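PDB 6NPS: AxyAgu115A from Amphibacillus xylanus NBRC 15112, which acts as a family GH115 alpha-glucuronidase, probably hydrolysing the bonds that hold glucuronic acid side groups on arabinoglucuronoxylan. Local coordinates for residues K430-E433 and Q434-A438; C383-N386 and H387-R391. The protein carries 3 engineered substitutions. All coordinates share one frame; numbering follows the deposited sequence.

Interaction 1: residues K430-E433 and Q434-A438; sequences KIWE and QMTMA
Thr436 lies one helical turn on from Trp432 and meets it in two ways. Thr436 CG2 sits over one face of the Trp432 indole, 3.6 Å from the centroid of the five-membered ring and 14° off the normal, a CH-pi contact displaced toward the NE1 rim. Its hydroxyl turns back to the backbone, where Thr436 OG1 gives its proton to Trp432 O at 2.7 Å. A chi1 of 59° sets OG1 between the backbone N and the carbonyl carbon of Thr436, and this leaves CG2 to face the ring. Trp432 O also accepts the helical bond from Thr436 N, and the two donors reach it from opposite faces of the carbonyl plane.

All of this lies within helix 428-440, the helical arm of a beta-alpha-beta crossover between parallel strands 405-410 and 446-450 of the (beta/alpha)8 barrel. Regular i to i+4 bonds run on both sides of the threonine: Gln434 N to Lys430 O at 2.9 Å, Met435 N to Ile431 O and Met437 N to Glu433 O.

On another side of the helix, Glu433 and Gln434 point the same way. Gln434 NE2 approaches Glu433 OE1 on its syn side at 2.5 Å, a length short enough to be doubtful. A water held by Glu433 OE2 bonds only weakly to the same amide nitrogen. Tyr823 and Lys831, both from the C-terminal GH115 region, hold the carboxylate, the lysine through a salt bridge to OE2. Helix 458-469 packs on Trp432 through Phe463 and on Met435 through Phe464 and Leu467.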
# COMPACT_ATOMS: atom_id res chain seq x y z
N LYS A 430 -27.01 -19.79 11.41
CA LYS A 430 -26.29 -20.56 10.41
C LYS A 430 -26.23 -22.04 10.79
O LYS A 430 -26.45 -22.92 9.94
CB LYS A 430 -24.89 -19.98 10.26
CG LYS A 430 -23.92 -20.81 9.40
CD LYS A 430 -24.16 -20.61 7.94
CE LYS A 430 -23.06 -21.33 7.11
NZ LYS A 430 -21.86 -20.48 6.83
N ILE A 431 -25.91 -22.33 12.04
CA ILE A 431 -25.88 -23.72 12.50
C ILE A 431 -27.23 -24.37 12.30
O ILE A 431 -27.32 -25.53 11.86
CB ILE A 431 -25.44 -23.82 13.97
CG1 ILE A 431 -24.03 -23.26 14.15
CG2 ILE A 431 -25.42 -25.28 14.45
CD1 ILE A 431 -23.69 -23.01 15.63
N TRP A 432 -28.31 -23.66 12.68
CA TRP A 432 -29.65 -24.22 12.51
C TRP A 432 -29.92 -24.51 11.04
O TRP A 432 -30.40 -25.60 10.69
CB TRP A 432 -30.71 -23.27 13.08
CG TRP A 432 -32.11 -23.74 12.88
CD1 TRP A 432 -32.86 -24.46 13.76
CD2 TRP A 432 -32.92 -23.55 11.71
NE1 TRP A 432 -34.08 -24.73 13.22
CE2 TRP A 432 -34.16 -24.17 11.97
CE3 TRP A 432 -32.74 -22.91 10.48
CZ2 TRP A 432 -35.20 -24.19 11.04
CZ3 TRP A 432 -33.78 -22.93 9.56
CH2 TRP A 432 -34.99 -23.55 9.85
N GLU A 433 -29.59 -23.56 10.15
CA GLU A 433 -29.91 -23.75 8.74
C GLU A 433 -29.14 -24.93 8.15
O GLU A 433 -29.68 -25.71 7.36
CB GLU A 433 -29.59 -22.46 7.96
CG GLU A 433 -30.00 -22.49 6.50
CD GLU A 433 -28.80 -22.74 5.57
OE1 GLU A 433 -27.65 -22.50 6.02
OE2 GLU A 433 -29.01 -23.16 4.41
N GLN A 434 -27.86 -25.04 8.46
CA GLN A 434 -27.08 -26.12 7.88
C GLN A 434 -27.47 -27.47 8.49
O GLN A 434 -27.67 -28.46 7.77
CB GLN A 434 -25.59 -25.84 8.10
CG GLN A 434 -25.06 -24.63 7.36
CD GLN A 434 -25.08 -24.84 5.86
OE1 GLN A 434 -24.42 -25.72 5.34
NE2 GLN A 434 -25.85 -24.02 5.15
N MET A 435 -27.52 -27.55 9.83
CA MET A 435 -27.78 -28.86 10.43
C MET A 435 -29.22 -29.31 10.25
O MET A 435 -29.44 -30.52 10.12
CB MET A 435 -27.42 -28.86 11.93
CG MET A 435 -25.88 -28.81 12.22
SD MET A 435 -24.85 -29.91 11.22
CE MET A 435 -25.41 -31.56 11.80
N THR A 436 -30.21 -28.40 10.15
CA THR A 436 -31.53 -28.90 9.81
C THR A 436 -31.60 -29.37 8.37
O THR A 436 -32.35 -30.30 8.06
CB THR A 436 -32.65 -27.87 10.05
OG1 THR A 436 -32.40 -26.67 9.27
CG2 THR A 436 -32.71 -27.52 11.53
N MET A 437 -30.86 -28.73 7.46
CA MET A 437 -30.82 -29.24 6.10
C MET A 437 -30.23 -30.65 6.04
O MET A 437 -30.71 -31.51 5.28
CB MET A 437 -30.02 -28.29 5.22
CG MET A 437 -30.16 -28.60 3.77
SD MET A 437 -29.33 -27.34 2.82
CE MET A 437 -29.66 -27.88 1.16
N ALA A 438 -29.18 -30.91 6.81
CA ALA A 438 -28.59 -32.25 6.84
C ALA A 438 -29.61 -33.28 7.33
O ALA A 438 -29.74 -34.37 6.75
CB ALA A 438 -27.36 -32.24 7.74
O HOH W 1 -27.89 -24.09 2.41

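Interaction 2: residues C383-N386 and H387-R391; sequences CDDN and HGNLR
Asp385 OD1 is gripped by two backbone N-H groups further along the loop, His387 N at 2.9 Å and Asn389 N at 3.1 Å, which approach from opposite faces of the carboxylate plane. The other oxygen, OD2, receives Asn389 ND2 at 3.0 Å on its syn lone pair, the donor lying close to the plane of its own amide although the carboxylate and amide planes stand 85° apart. A chi1 of 64° places the Asp385 carboxylate between its backbone N and carbonyl carbon, where it can bend over the turn that follows. The backbone of the same pair closes the loop, Asp385 N donating to Asn389 O at 2.8 Å. Trp906 and Asn870 also donate to OD2, leaving this buried carboxylate fixed on both oxygens.

The loop follows strand 379-383, at the C-terminal end of a parallel barrel strand, the end at which TIM-barrel glycosidases carry their active sites. It opens with an Asx turn: Asp384 OD1 takes Asn386 N at 3.0 Å, from above the carboxylate plane, and also bonds His410. Asp384 OD2 reaches on to Gly388 N in a weak, bent bond. Gly388 has a positive phi (93°), a backbone shape that suits a residue without a CB, which would be jammed against His387 O. The His387 ring brings its CD2 edge up to Asp385 O, at 3.4 Å and in the ring plane, and its NE2 bonds Gly416 O. Two waters tie the loop ends together, one between Cys383 O and Arg391 N, the other between Asp384 O and Arg391 NH1; Glu357 salt-bridges the Arg391 guanidinium.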
# COMPACT_ATOMS: atom_id res chain seq x y z
N CYS A 383 -19.18 -34.75 5.66
CA CYS A 383 -18.44 -33.72 6.38
C CYS A 383 -18.79 -32.39 5.76
O CYS A 383 -19.10 -32.31 4.56
CB CYS A 383 -16.93 -33.99 6.30
SG CYS A 383 -16.52 -35.73 6.83
N ASP A 384 -18.76 -31.33 6.59
CA ASP A 384 -18.82 -29.98 6.05
C ASP A 384 -17.47 -29.63 5.40
O ASP A 384 -16.56 -30.46 5.29
CB ASP A 384 -19.21 -28.97 7.13
CG ASP A 384 -18.07 -28.67 8.13
OD1 ASP A 384 -17.01 -29.35 8.13
OD2 ASP A 384 -18.25 -27.71 8.94
N ASP A 385 -17.34 -28.38 4.94
CA ASP A 385 -16.15 -27.98 4.23
C ASP A 385 -15.08 -27.41 5.17
O ASP A 385 -14.18 -26.71 4.70
CB ASP A 385 -16.51 -26.95 3.15
CG ASP A 385 -17.08 -25.64 3.72
OD1 ASP A 385 -17.29 -25.49 4.95
OD2 ASP A 385 -17.32 -24.72 2.91
N ASN A 386 -15.19 -27.67 6.48
CA ASN A 386 -14.26 -27.28 7.53
C ASN A 386 -14.57 -25.85 7.94
O ASN A 386 -13.96 -25.35 8.89
CB ASN A 386 -12.77 -27.45 7.14
CG ASN A 386 -12.40 -28.92 6.96
OD1 ASN A 386 -12.62 -29.71 7.88
ND2 ASN A 386 -11.88 -29.30 5.80
N HIS A 387 -15.55 -25.20 7.30
CA HIS A 387 -15.92 -23.84 7.64
C HIS A 387 -17.39 -23.70 7.94
O HIS A 387 -17.89 -22.58 8.02
CB HIS A 387 -15.49 -22.92 6.51
CG HIS A 387 -14.00 -22.83 6.43
ND1 HIS A 387 -13.29 -21.79 7.01
CD2 HIS A 387 -13.08 -23.69 5.94
CE1 HIS A 387 -12.00 -22.00 6.85
NE2 HIS A 387 -11.84 -23.16 6.21
N GLY A 388 -18.09 -24.81 8.13
CA GLY A 388 -19.47 -24.74 8.56
C GLY A 388 -20.48 -24.75 7.43
O GLY A 388 -21.68 -24.52 7.70
N ASN A 389 -20.06 -25.06 6.21
CA ASN A 389 -20.94 -25.21 5.06
C ASN A 389 -20.96 -26.68 4.68
O ASN A 389 -19.90 -27.26 4.43
CB ASN A 389 -20.45 -24.36 3.89
CG ASN A 389 -20.18 -22.94 4.31
OD1 ASN A 389 -21.13 -22.18 4.63
ND2 ASN A 389 -18.89 -22.55 4.31
N LEU A 390 -22.14 -27.29 4.67
CA LEU A 390 -22.22 -28.68 4.23
C LEU A 390 -21.64 -28.83 2.83
O LEU A 390 -21.53 -27.86 2.07
CB LEU A 390 -23.65 -29.19 4.22
CG LEU A 390 -24.44 -28.95 5.51
CD1 LEU A 390 -25.82 -29.65 5.44
CD2 LEU A 390 -23.69 -29.40 6.78
N ARG A 391 -21.30 -30.07 2.49
CA ARG A 391 -20.93 -30.46 1.15
C ARG A 391 -22.07 -31.27 0.54
O ARG A 391 -23.23 -30.86 0.64
CB ARG A 391 -19.60 -31.26 1.20
CG ARG A 391 -18.45 -30.40 1.77
CD ARG A 391 -17.14 -31.23 1.89
NE ARG A 391 -16.70 -31.61 0.56
CZ ARG A 391 -15.68 -32.44 0.31
NH1 ARG A 391 -15.00 -32.99 1.32
NH2 ARG A 391 -15.36 -32.72 -0.94
O HOH W 2 -21.80 -32.60 3.58
O HOH W 3 -14.47 -31.86 4.30

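The two contacts belong to one barrel and lie about 11 Å apart, centre to centre. Helix 428-440 of interaction 1 touches the loop 383-391 of interaction 2 through two probable hydrogen bonds: Gln434 OE1 to Leu390 N at 2.8 Å and Lys430 NZ to Asn389 OD1 at 2.9 Å. Both amides are therefore shared. Asn389 gives its nitrogen to the loop and its oxygen to the helix, whereas Gln434 turns its nitrogen to the helix and its oxygen to the loop. Packing of Gln434 CG on Gly388 O adds to the join. Elsewhere on the loop, the Asn386 side chain comes within about 3 Å (nearest atoms) of a glycerol, probably from the crystallisation liquor, which may mark a pocket.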